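Putative cell adhesion protein (Parabacteroides distasonis, PDB 3LIU) is probably a fimbrillin of the FimA/Mfa1 family, a subunit of a distinct type of pilus thought to serve in cell adhesion. Local coordinates at residues Glu202-Ala208 with Asn305-Val311; Val240-Phe244 with Ile373-Pro377; Glu253-Lys258 with Gly295-Val299. All blocks are in the same frame, centred on the assembly; numbering follows the deposited sequence. Where two conformers were deposited one is given.

Contact 1 (Glu202-Ala208 with Asn305-Val311); sequences EVFIASA and NHTLLIV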
loop_
_atom_site.group_PDB
_atom_site.type_symbol
_atom_site.label_atom_id
_atom_site.label_comp_id
_atom_site.label_asym_id
_atom_site.label_seq_id
_atom_site.Cartn_x
_atom_site.Cartn_y
_atom_site.Cartn_z
ATOM N N GLU A 202 -10.903 19.409 1.846
ATOM C CA GLU A 202 -10.359 18.362 0.965
ATOM C C GLU A 202 -9.158 17.665 1.622
ATOM O O GLU A 202 -8.401 18.269 2.390
ATOM C CB GLU A 202 -9.933 18.985 -0.390
ATOM C CG GLU A 202 -9.416 17.995 -1.458
ATOM C CD GLU A 202 -10.513 17.471 -2.386
ATOM O OE1 GLU A 202 -11.675 17.882 -2.220
ATOM O OE2 GLU A 202 -10.223 16.655 -3.293
ATOM N N VAL A 203 -8.987 16.385 1.305
ATOM C CA VAL A 203 -7.803 15.639 1.656
ATOM C C VAL A 203 -7.275 14.966 0.397
ATOM O O VAL A 203 -8.062 14.452 -0.416
ATOM C CB VAL A 203 -8.126 14.573 2.727
ATOM C CG1 VAL A 203 -6.853 13.877 3.192
ATOM C CG2 VAL A 203 -8.860 15.218 3.939
ATOM N N PHE A 204 -5.969 14.999 0.175
ATOM C CA PHE A 204 -5.406 14.256 -0.959
ATOM C C PHE A 204 -3.991 13.766 -0.724
ATOM O O PHE A 204 -3.313 14.203 0.215
ATOM C CB PHE A 204 -5.561 15.028 -2.307
ATOM C CG PHE A 204 -4.579 16.174 -2.522
ATOM C CD1 PHE A 204 -4.750 17.376 -1.890
ATOM C CD2 PHE A 204 -3.507 16.032 -3.392
ATOM C CE1 PHE A 204 -3.878 18.440 -2.098
ATOM C CE2 PHE A 204 -2.611 17.084 -3.619
ATOM C CZ PHE A 204 -2.811 18.302 -2.985
ATOM N N ILE A 205 -3.574 12.829 -1.578
ATOM C CA ILE A 205 -2.267 12.221 -1.468
ATOM C C ILE A 205 -1.413 12.609 -2.666
ATOM O O ILE A 205 -1.935 12.673 -3.788
ATOM C CB ILE A 205 -2.379 10.671 -1.443
ATOM C CG1 ILE A 205 -3.278 10.208 -0.305
ATOM C CG2 ILE A 205 -0.956 10.011 -1.385
ATOM C CD1 ILE A 205 -2.885 10.647 1.102
ATOM N N ALA A 206 -0.128 12.884 -2.434
ATOM C CA ALA A 206 0.824 13.219 -3.531
ATOM C C ALA A 206 2.031 12.294 -3.425
ATOM O O ALA A 206 2.346 11.820 -2.348
ATOM C CB ALA A 206 1.264 14.704 -3.453
ATOM N N SER A 207 2.733 12.051 -4.528
ATOM C CA SER A 207 3.862 11.128 -4.533
ATOM C C SER A 207 3.576 9.748 -3.959
ATOM O O SER A 207 4.400 9.186 -3.247
ATOM C CB SER A 207 5.099 11.729 -3.837
ATOM O OG SER A 207 5.475 12.932 -4.487
ATOM N N ALA A 208 2.428 9.178 -4.338
ATOM C CA ALA A 208 2.116 7.766 -4.085
ATOM C C ALA A 208 2.842 6.971 -5.159
ATOM O O ALA A 208 2.644 7.240 -6.349
ATOM C CB ALA A 208 0.576 7.531 -4.193
ATOM N N ASN A 305 10.462 13.055 -2.863
ATOM C CA ASN A 305 9.077 12.717 -3.250
ATOM C C ASN A 305 8.595 11.569 -2.373
ATOM O O ASN A 305 8.173 10.505 -2.834
ATOM C CB ASN A 305 8.949 12.328 -4.741
ATOM C CG ASN A 305 8.634 13.532 -5.667
ATOM O OD1 ASN A 305 8.501 14.678 -5.203
ATOM N ND2 ASN A 305 8.524 13.260 -7.015
ATOM N N HIS A 306 8.670 11.802 -1.074
ATOM C CA HIS A 306 7.980 10.951 -0.128
ATOM C C HIS A 306 6.509 11.179 -0.280
ATOM O O HIS A 306 6.086 12.273 -0.665
ATOM C CB HIS A 306 8.420 11.315 1.270
ATOM C CG HIS A 306 9.805 10.862 1.570
ATOM N ND1 HIS A 306 10.145 9.527 1.606
ATOM C CD2 HIS A 306 10.937 11.553 1.829
ATOM C CE1 HIS A 306 11.431 9.419 1.888
ATOM N NE2 HIS A 306 11.936 10.632 2.012
ATOM N N THR A 307 5.728 10.155 0.022
ATOM C CA THR A 307 4.279 10.257 -0.059
ATOM C C THR A 307 3.768 11.257 0.970
ATOM O O THR A 307 4.181 11.205 2.142
ATOM C CB THR A 307 3.652 8.888 0.179
ATOM O OG1 THR A 307 4.137 7.999 -0.820
ATOM C CG2 THR A 307 2.150 8.914 0.132
ATOM N N LEU A 308 2.922 12.183 0.496
ATOM C CA LEU A 308 2.372 13.262 1.327
ATOM C C LEU A 308 0.893 13.043 1.481
ATOM O O LEU A 308 0.216 12.631 0.521
ATOM C CB LEU A 308 2.587 14.659 0.670
ATOM C CG LEU A 308 4.000 15.030 0.215
ATOM C CD1 LEU A 308 4.061 16.402 -0.457
ATOM C CD2 LEU A 308 5.039 14.972 1.346
ATOM N N LEU A 309 0.401 13.357 2.681
ATOM C CA LEU A 309 -0.969 13.660 2.904
ATOM C C LEU A 309 -1.100 15.158 3.033
ATOM O O LEU A 309 -0.437 15.805 3.867
ATOM C CB LEU A 309 -1.542 12.928 4.139
ATOM C CG LEU A 309 -3.041 13.233 4.359
ATOM C CD1 LEU A 309 -3.843 12.018 4.783
ATOM C CD2 LEU A 309 -3.265 14.399 5.323
ATOM N N ILE A 310 -1.963 15.719 2.194
ATOM C CA ILE A 310 -2.194 17.157 2.178
ATOM C C ILE A 310 -3.672 17.458 2.429
ATOM O O ILE A 310 -4.566 16.853 1.778
ATOM C CB ILE A 310 -1.759 17.758 0.810
ATOM C CG1 ILE A 310 -0.328 17.339 0.472
ATOM C CG2 ILE A 310 -1.863 19.356 0.799
ATOM C CD1 ILE A 310 0.204 17.878 -0.897
ATOM N N VAL A 311 -3.943 18.344 3.399
ATOM C CA VAL A 311 -5.291 18.840 3.658
ATOM C C VAL A 311 -5.461 20.295 3.224
ATOM O O VAL A 311 -4.496 21.079 3.213
ATOM C CB VAL A 311 -5.722 18.659 5.131
ATOM C CG1 VAL A 311 -5.402 17.192 5.608
ATOM C CG2 VAL A 311 -5.039 19.654 5.998
HETATM O O HOH W 1 6.260 14.624 -2.444
#

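Contact 2 (Val240-Phe244 with Ile373-Pro377); sequences VGLLF and IPYDP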
loop_
_atom_site.group_PDB
_atom_site.type_symbol
_atom_site.label_atom_id
_atom_site.label_comp_id
_atom_site.label_asym_id
_atom_site.label_seq_id
_atom_site.Cartn_x
_atom_site.Cartn_y
_atom_site.Cartn_z
ATOM N N VAL A 240 -0.994 11.034 -7.912
ATOM C CA VAL A 240 -1.374 12.206 -7.174
ATOM C C VAL A 240 -2.871 12.437 -7.375
ATOM O O VAL A 240 -3.416 12.230 -8.482
ATOM C CB VAL A 240 -0.552 13.474 -7.569
ATOM C CG1 VAL A 240 -0.827 13.945 -9.045
ATOM C CG2 VAL A 240 -0.816 14.587 -6.596
ATOM N N GLY A 241 -3.532 12.899 -6.318
ATOM C CA GLY A 241 -5.002 12.996 -6.315
ATOM C C GLY A 241 -5.608 14.156 -7.093
ATOM O O GLY A 241 -6.759 14.077 -7.580
ATOM N N LEU A 242 -4.832 15.229 -7.209
ATOM C CA LEU A 242 -5.232 16.434 -7.918
ATOM C C LEU A 242 -4.083 16.987 -8.758
ATOM O O LEU A 242 -2.905 16.788 -8.420
ATOM C CB LEU A 242 -5.642 17.520 -6.894
ATOM C CG LEU A 242 -6.846 17.188 -6.022
ATOM C CD1 LEU A 242 -6.884 18.114 -4.778
ATOM C CD2 LEU A 242 -8.114 17.222 -6.857
ATOM N N LEU A 243 -4.438 17.698 -9.834
ATOM C CA LEU A 243 -3.490 18.435 -10.648
ATOM C C LEU A 243 -3.710 19.949 -10.446
ATOM O O LEU A 243 -4.801 20.397 -10.146
ATOM C CB LEU A 243 -3.613 18.068 -12.121
ATOM C CG LEU A 243 -3.439 16.598 -12.491
ATOM C CD1 LEU A 243 -3.785 16.331 -14.016
ATOM C CD2 LEU A 243 -2.031 16.192 -12.170
ATOM N N PHE A 244 -2.646 20.727 -10.581
ATOM C CA PHE A 244 -2.731 22.168 -10.371
ATOM C C PHE A 244 -2.240 22.891 -11.633
ATOM O O PHE A 244 -1.740 22.257 -12.580
ATOM C CB PHE A 244 -1.976 22.563 -9.084
ATOM C CG PHE A 244 -2.584 21.972 -7.849
ATOM C CD1 PHE A 244 -2.210 20.709 -7.403
ATOM C CD2 PHE A 244 -3.611 22.640 -7.176
ATOM C CE1 PHE A 244 -2.819 20.146 -6.265
ATOM C CE2 PHE A 244 -4.213 22.069 -6.063
ATOM C CZ PHE A 244 -3.802 20.828 -5.609
ATOM N N ILE A 373 -0.798 27.545 -1.692
ATOM C CA ILE A 373 -0.402 26.589 -2.716
ATOM C C ILE A 373 0.030 25.252 -2.049
ATOM O O ILE A 373 0.461 25.229 -0.871
ATOM C CB ILE A 373 0.628 27.206 -3.698
ATOM C CG1 ILE A 373 1.976 27.494 -3.003
ATOM C CG2 ILE A 373 0.066 28.581 -4.327
ATOM C CD1 ILE A 373 3.049 28.049 -3.951
ATOM N N PRO A 374 -0.169 24.130 -2.760
ATOM C CA PRO A 374 -0.015 22.843 -2.106
ATOM C C PRO A 374 1.400 22.378 -1.879
ATOM O O PRO A 374 1.652 21.671 -0.909
ATOM C CB PRO A 374 -0.750 21.881 -3.052
ATOM C CG PRO A 374 -0.680 22.568 -4.418
ATOM C CD PRO A 374 -0.863 24.004 -4.062
ATOM N N TYR A 375 2.341 22.748 -2.732
ATOM C CA TYR A 375 3.648 22.088 -2.697
ATOM C C TYR A 375 4.784 22.977 -2.247
ATOM O O TYR A 375 5.947 22.647 -2.442
ATOM C CB TYR A 375 3.944 21.511 -4.065
ATOM C CG TYR A 375 2.883 20.536 -4.548
ATOM C CD1 TYR A 375 2.321 19.599 -3.684
ATOM C CD2 TYR A 375 2.447 20.551 -5.859
ATOM C CE1 TYR A 375 1.383 18.687 -4.114
ATOM C CE2 TYR A 375 1.493 19.642 -6.306
ATOM C CZ TYR A 375 0.977 18.700 -5.432
ATOM O OH TYR A 375 0.054 17.783 -5.856
ATOM N N ASP A 376 4.449 24.109 -1.656
ATOM C CA ASP A 376 5.435 24.947 -0.927
ATOM C C ASP A 376 4.749 25.587 0.272
ATOM O O ASP A 376 3.545 25.837 0.229
ATOM C CB ASP A 376 5.977 26.073 -1.803
ATOM C CG ASP A 376 7.066 25.612 -2.743
ATOM O OD1 ASP A 376 8.108 25.103 -2.293
ATOM O OD2 ASP A 376 6.867 25.736 -3.953
ATOM N N PRO A 377 5.498 25.851 1.359
ATOM C CA PRO A 377 4.890 26.538 2.502
ATOM C C PRO A 377 4.980 28.049 2.294
ATOM O O PRO A 377 5.720 28.499 1.435
ATOM C CB PRO A 377 5.797 26.119 3.667
ATOM C CG PRO A 377 7.152 26.029 3.014
ATOM C CD PRO A 377 6.853 25.377 1.681
HETATM O O HOH W 2 -0.279 17.569 -8.531
#

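Contact 3 (Glu253-Lys258 with Gly295-Val299); sequences EGSYKK and GESNV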
loop_
_atom_site.group_PDB
_atom_site.type_symbol
_atom_site.label_atom_id
_atom_site.label_comp_id
_atom_site.label_asym_id
_atom_site.label_seq_id
_atom_site.Cartn_x
_atom_site.Cartn_y
_atom_site.Cartn_z
ATOM N N GLU A 253 4.121 21.789 -9.031
ATOM C CA GLU A 253 5.398 21.326 -8.524
ATOM C C GLU A 253 5.798 22.357 -7.463
ATOM O O GLU A 253 5.302 23.502 -7.490
ATOM C CB GLU A 253 6.400 21.289 -9.686
ATOM C CG GLU A 253 7.688 20.516 -9.458
ATOM C CD GLU A 253 8.332 20.051 -10.758
ATOM O OE1 GLU A 253 7.757 20.349 -11.821
ATOM O OE2 GLU A 253 9.393 19.381 -10.713
ATOM N N GLY A 254 6.685 21.971 -6.549
ATOM C CA GLY A 254 7.295 22.883 -5.591
ATOM C C GLY A 254 8.410 22.209 -4.803
ATOM O O GLY A 254 8.856 21.119 -5.146
ATOM N N SER A 255 8.869 22.829 -3.725
ATOM C CA SER A 255 9.905 22.179 -2.871
ATOM C C SER A 255 9.420 20.837 -2.258
ATOM O O SER A 255 10.212 19.940 -1.981
ATOM C CB SER A 255 10.391 23.137 -1.767
ATOM O OG SER A 255 9.358 23.400 -0.830
ATOM N N TYR A 256 8.113 20.679 -2.121
ATOM C CA TYR A 256 7.552 19.505 -1.513
ATOM C C TYR A 256 7.256 18.323 -2.469
ATOM O O TYR A 256 7.034 17.205 -2.016
ATOM C CB TYR A 256 6.270 19.900 -0.800
ATOM C CG TYR A 256 6.409 20.735 0.472
ATOM C CD1 TYR A 256 7.630 20.935 1.093
ATOM C CD2 TYR A 256 5.271 21.253 1.095
ATOM C CE1 TYR A 256 7.720 21.637 2.290
ATOM C CE2 TYR A 256 5.355 21.975 2.292
ATOM C CZ TYR A 256 6.568 22.142 2.888
ATOM O OH TYR A 256 6.673 22.832 4.072
ATOM N N LYS A 257 7.233 18.569 -3.779
ATOM C CA LYS A 257 6.666 17.618 -4.727
ATOM C C LYS A 257 7.222 17.954 -6.093
ATOM O O LYS A 257 6.970 19.070 -6.614
ATOM C CB LYS A 257 5.132 17.730 -4.714
ATOM C CG LYS A 257 4.354 16.831 -5.643
ATOM C CD LYS A 257 4.235 17.333 -7.059
ATOM C CE LYS A 257 3.135 16.609 -7.826
ATOM N NZ LYS A 257 2.974 17.164 -9.240
ATOM N N LYS A 258 7.997 17.021 -6.660
ATOM C CA LYS A 258 8.617 17.210 -7.959
ATOM C C LYS A 258 7.938 16.378 -9.021
ATOM O O LYS A 258 7.388 15.307 -8.739
ATOM C CB LYS A 258 10.121 16.880 -7.920
ATOM C CG LYS A 258 10.936 17.764 -7.002
ATOM C CD LYS A 258 10.781 19.266 -7.369
ATOM C CE LYS A 258 11.636 20.181 -6.565
ATOM N NZ LYS A 258 11.436 21.614 -7.012
ATOM N N GLY A 295 19.558 15.962 -10.526
ATOM C CA GLY A 295 19.650 17.298 -11.065
ATOM C C GLY A 295 18.458 18.203 -10.881
ATOM O O GLY A 295 18.372 19.261 -11.512
ATOM N N GLU A 296 17.538 17.816 -10.007
ATOM C CA GLU A 296 16.334 18.638 -9.762
ATOM C C GLU A 296 16.789 19.809 -8.852
ATOM O O GLU A 296 17.685 19.620 -8.044
ATOM C CB GLU A 296 15.272 17.713 -9.126
ATOM C CG GLU A 296 13.844 18.018 -9.385
ATOM C CD GLU A 296 13.404 17.860 -10.827
ATOM O OE1 GLU A 296 13.018 16.749 -11.284
ATOM O OE2 GLU A 296 13.402 18.893 -11.494
ATOM N N SER A 297 16.253 21.018 -9.034
ATOM C CA SER A 297 16.516 22.121 -8.124
ATOM C C SER A 297 15.426 22.268 -7.088
ATOM O O SER A 297 14.311 21.760 -7.245
ATOM C CB SER A 297 16.659 23.451 -8.873
ATOM O OG SER A 297 17.975 23.547 -9.407
ATOM N N ASN A 298 15.795 22.935 -6.013
ATOM C CA ASN A 298 14.878 23.335 -4.969
ATOM C C ASN A 298 14.065 22.170 -4.436
ATOM O O ASN A 298 12.871 22.190 -4.526
ATOM C CB ASN A 298 13.957 24.449 -5.484
ATOM C CG ASN A 298 13.124 25.084 -4.378
ATOM O OD1 ASN A 298 13.552 25.166 -3.221
ATOM N ND2 ASN A 298 11.917 25.520 -4.728
ATOM N N VAL A 299 14.763 21.174 -3.901
ATOM C CA VAL A 299 14.201 19.958 -3.387
ATOM C C VAL A 299 14.297 19.978 -1.851
ATOM O O VAL A 299 15.412 19.993 -1.293
ATOM C CB VAL A 299 15.021 18.704 -3.869
ATOM C CG1 VAL A 299 14.462 17.372 -3.236
ATOM C CG2 VAL A 299 15.000 18.599 -5.373
#

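Contact 1 (Glu202-Ala208 with Asn305-Val311)
Phe204 and Ile310 meet through two different first torsions. Phe204 sets CG between its own backbone N and carbonyl carbon (chi1 77°), while Ile310 holds CG1 anti to its carbonyl carbon (chi1 -52°), and the two side chains leave the sheet together on one face. The ring thereby offers a face to the isoleucine: Ile310 CB lies 4.1 Å from the Phe204 ring centroid, 27° off the normal, a CH-pi contact. Two further isoleucine carbons reach neighbouring ring atoms, Ile310 CG2 coming to Phe204 CE1 at 3.6 Å and Ile310 CD1 to Phe204 CZ at 3.7 Å. An alanine in place of Phe204 would lose this ring and is likely to leave a gap beside Ile310, Tyr332 and Tyr375, with Ile310 deprived of its CH-pi partner.

The backbones are antiparallel, their axes 4.8 Å apart at closest. Phe204 and Ile310 form a hydrogen-bonded pair, with Phe204 N to Ile310 O at 2.8 Å and the reciprocal bond equally short. Ala206 and Leu308 make the next such pair. On the other face of the sheet, Val203 CG1 packs on Leu309 CD1 at 3.9 Å. Ile205, on that face too, also meets Thr307 just before the strand, CG2 to CG2 at 3.6 Å.

Beyond the last pair, Thr307 OG1 donates to Ser207 O at 2.7 Å from above the carbonyl plane, and Asn287 ND2 binds both oxygens. Ser207 OG, bonded to Gln261, also shares a water with His306 O. The face carrying Val203, Leu309 and Val311 packs against strand 172-185 of the other sheet; such face-to-face packing of two sheets is characteristic of a beta sandwich, consistent with the transthyretin-like fold of FimA-type fimbrillins.

Contact 2 (Val240-Phe244 with Ile373-Pro377)
Pro374 packs on Phe244 by a CH-pi contact. Pro374 CG stands 3.6 Å from the Phe244 ring centroid and only 7° off the normal, so the proline meets the ring squarely over its centre. The two side chains come from opposing directions and overlap, and Tyr332 of strand 326-336 touches both.

Aromatic contacts extend the patch. The rings of Phe244 and Tyr375 have planes at 85° and centroids 5.7 Å apart, an oblique pair in which Phe244 CD1 comes to 4.0 Å from Tyr375 CE2. Pro374 CG also sits over the centre of the Tyr375 ring, and is thus shared by two aromatic faces.

Around the tyrosine hydroxyl the contacts are of two kinds. Val240 places CG2 anti to its backbone N, which carries this methyl into van der Waals contact with Tyr375 OH at 3.4 Å. The polar link runs through water: Tyr375 OH donates to a water at 2.7 Å, lying in the plane of its ring, and that water donates to Leu242 O at 2.7 Å; no direct hydrogen bond joins the segments. Proline-aromatic packing with a water bridge here joins two irregular connections, one following strand 238-240 and the other between strands 358-366 and 383-391, over the sheet face that carries Phe204 and Ala206.

Contact 3 (Glu253-Lys258 with Gly295-Val299)
The backbones of these two irregular segments come nearest at Ser255 and Val299, CA to CA 4.9 Å. Gly254-Lys257 forms a type I beta turn; the turn's own bond, Lys257 N to Gly254 O, is weak, and Gly254 N to Lys257 O is the shorter of the two. Across the gap, Ser255 CA points its hydrogen at Asn298 O (CA to O 3.4 Å, 159° at the hydrogen), and Asn298 itself has positive phi (53°), turning the chain there.

Lys258 carries the side-chain contact. Bent at chi2 (-57°) and extended beyond, it runs antiparallel alongside Glu296, Lys258 CG touching Glu296 CG at 3.8 Å, while its CE meets Val299 CG2. The ammonium NZ then donates to Ser297 O at 2.9 Å, in the carbonyl plane, and to Asn298 O at 2.9 Å from well above the plane; a weak third bond goes to Gly254 O. Two good bonds and one weak one thus hold the ammonium of this buried lysine. The carboxylate of Glu296 has its own partner, OE1 bonding to the hydroxyl of Tyr235.

A lysine ammonium hydrogen-bonded to two consecutive carbonyls ties together two long connections of the beta domain, loop-to-loop packing at its partly exposed periphery.

In the fold
The three contacts lie on the same side of the chain's centre, and adjoin one another. Contacts 1 and 2 have centres about 8 Å apart: Ile205 O meets Gly241 N at 3.0 Å, a probable hydrogen bond, and Tyr375 CE1 packs on Ile310 CD1 at 3.5 Å. Contact 3, about 12 Å centre to centre from contact 2, joins it through Ser255 OG and Asp376 OD1, 2.6 Å apart, and through Tyr256 N and Tyr375 O at 2.9 Å. Toward contact 1, centred about 15 Å away, Asn305 OD1 lies 2.8 Å from Lys258 N. In sequence, contact 3 is nested within the loops closed by the other two, whose segments alternate.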